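PDB 3BJ6: transcriptional regulator, MarR family from Silicibacter pomeroyi DSS-3, which probably binds DNA through a winged helix-turn-helix domain and regulates transcription. Local coordinates for the interface of chains A and B. Numbering follows the deposited sequence. Chains: chain A/B, Transcriptional regulator, MarR family.

The interface of chains A and B. Residues chain A 4, 7-8, 11-12, 137, 141; chain B 119-120, 122-123, 131.
The ring of B:Phe122 reaches across from helix 102-123 of chain B to A:Leu141 on helix 128-151 of chain A. CG stands anti to the backbone N (chi1 170°), with the ring directed at A:Leu141. From CB outward, B:Phe122 CG lies 4.0 Å from A:Leu141 CD2, and the two ring edges then part company. B:Phe122 CD2 meets the A:Leu11 CD2 methyl at 3.8 Å, and CE2 beyond it touches A:Val137 CG1. On the other edge CD1 also lies near A:Leu141 CD2, and CE1 comes to the backbone N of A:Leu141, while CZ at the tip packs on CG of the same leucine. The A:Leu141 CD2 methyl sits over the middle of one face, 3.6 Å from the ring centroid, in a CH-pi contact. An alanine in place of B:Phe122 would probably leave this methyl without its aromatic partner and open a gap between A:Leu11, A:Val137 and A:Leu141. A:Leu11, on helix 5-16, pushes CD2 among B:Leu119, B:Phe122 and B:Ser123. The hydroxyl OG of B:Ser123 turns back to the carbonyl O of B:Leu119 at 2.8 Å, above the carbonyl plane, and so is satisfied within its own helix; the methyl of A:Leu11 merely packs on it. One turn back on helix 5-16, A:Thr8 lays CG2 against the backbone of B:Ala120; from the loop just before the helix, the bent chain of the selenomethionine A:Met4 brings CE to B:Ser123 CB at 3.5 Å. No hydrogen bond or salt bridge crosses this patch, which holds by apolar packing. With its two-fold twin it packs helices 5-16 and 128-151 of one subunit against helix 102-123 of the other, consistent with the dimer through which MarR proteins typically bind DNA.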
# COMPACT_ATOMS: atom_id res chain seq x y z
N MSE A 4 -2.29 -18.16 -19.59
CA MSE A 4 -1.69 -17.32 -18.55
C MSE A 4 -2.65 -17.04 -17.40
O MSE A 4 -2.25 -16.49 -16.39
CB MSE A 4 -1.20 -16.00 -19.15
CG MSE A 4 0.03 -16.18 -20.00
SE MSE A 4 1.53 -16.79 -18.92
CE MSE A 4 1.73 -15.22 -17.73
N GLU A 7 -1.61 -17.88 -13.81
CA GLU A 7 -0.55 -17.02 -13.32
C GLU A 7 -1.01 -15.61 -13.07
O GLU A 7 -0.52 -14.97 -12.14
CB GLU A 7 0.68 -17.00 -14.25
CG GLU A 7 1.35 -18.38 -14.42
CD GLU A 7 2.74 -18.24 -15.03
OE1 GLU A 7 3.57 -17.50 -14.43
OE2 GLU A 7 3.01 -18.84 -16.09
N THR A 8 -1.89 -15.08 -13.92
CA THR A 8 -2.34 -13.69 -13.70
C THR A 8 -3.37 -13.60 -12.57
O THR A 8 -3.43 -12.59 -11.87
CB THR A 8 -2.86 -13.00 -15.00
OG1 THR A 8 -3.97 -13.74 -15.52
CG2 THR A 8 -1.80 -12.96 -16.05
N LEU A 11 -1.10 -13.60 -9.56
CA LEU A 11 -0.41 -12.32 -9.44
C LEU A 11 -1.42 -11.25 -9.01
O LEU A 11 -1.11 -10.41 -8.15
CB LEU A 11 0.28 -11.92 -10.76
CG LEU A 11 1.04 -10.57 -10.73
CD1 LEU A 11 2.11 -10.60 -9.63
CD2 LEU A 11 1.68 -10.30 -12.07
N TYR A 12 -2.61 -11.27 -9.60
CA TYR A 12 -3.65 -10.34 -9.18
C TYR A 12 -3.96 -10.43 -7.67
O TYR A 12 -4.08 -9.41 -6.97
CB TYR A 12 -4.92 -10.51 -10.02
CG TYR A 12 -6.03 -9.53 -9.67
CD1 TYR A 12 -5.89 -8.16 -9.94
CD2 TYR A 12 -7.23 -9.98 -9.11
CE1 TYR A 12 -6.94 -7.24 -9.63
CE2 TYR A 12 -8.27 -9.09 -8.80
CZ TYR A 12 -8.12 -7.72 -9.06
OH TYR A 12 -9.14 -6.82 -8.75
N VAL A 137 10.57 -8.71 -8.12
CA VAL A 137 9.20 -8.55 -8.65
C VAL A 137 8.52 -7.33 -8.02
O VAL A 137 7.88 -6.55 -8.73
CB VAL A 137 8.38 -9.86 -8.49
CG1 VAL A 137 6.91 -9.66 -8.98
CG2 VAL A 137 9.06 -11.00 -9.27
N LEU A 141 7.23 -4.50 -10.42
CA LEU A 141 5.83 -4.08 -10.40
C LEU A 141 5.65 -2.59 -10.15
O LEU A 141 4.80 -1.97 -10.77
CB LEU A 141 5.01 -4.83 -9.33
CG LEU A 141 4.56 -6.25 -9.69
CD1 LEU A 141 3.98 -6.86 -8.43
CD2 LEU A 141 3.53 -6.29 -10.86
N LEU B 119 -1.34 -7.58 -16.80
CA LEU B 119 -0.59 -8.46 -15.87
C LEU B 119 0.13 -9.58 -16.62
O LEU B 119 1.25 -9.96 -16.24
CB LEU B 119 -1.49 -9.04 -14.79
CG LEU B 119 -1.86 -8.10 -13.65
CD1 LEU B 119 -2.50 -8.96 -12.55
CD2 LEU B 119 -0.60 -7.34 -13.12
N ALA B 120 -0.50 -10.11 -17.67
CA ALA B 120 0.16 -11.11 -18.53
C ALA B 120 1.41 -10.57 -19.21
O ALA B 120 2.42 -11.26 -19.26
CB ALA B 120 -0.83 -11.65 -19.59
N PHE B 122 3.28 -8.08 -18.09
CA PHE B 122 4.27 -7.95 -17.05
C PHE B 122 4.90 -9.32 -16.76
O PHE B 122 6.12 -9.45 -16.67
CB PHE B 122 3.66 -7.37 -15.76
CG PHE B 122 4.61 -7.44 -14.59
CD1 PHE B 122 5.59 -6.45 -14.41
CD2 PHE B 122 4.59 -8.52 -13.71
CE1 PHE B 122 6.51 -6.50 -13.36
CE2 PHE B 122 5.55 -8.61 -12.64
CZ PHE B 122 6.50 -7.59 -12.48
N SER B 123 4.05 -10.33 -16.62
CA SER B 123 4.50 -11.68 -16.20
C SER B 123 5.47 -12.34 -17.20
O SER B 123 6.31 -13.18 -16.80
CB SER B 123 3.29 -12.60 -16.00
OG SER B 123 2.48 -12.13 -14.94
N LEU B 131 7.47 -15.49 -10.02
CA LEU B 131 6.15 -14.93 -9.66
C LEU B 131 5.48 -15.67 -8.50
O LEU B 131 4.80 -15.05 -7.68
CB LEU B 131 5.22 -14.84 -10.87
CG LEU B 131 5.83 -14.03 -12.01
CD1 LEU B 131 4.99 -14.24 -13.28
CD2 LEU B 131 5.93 -12.54 -11.61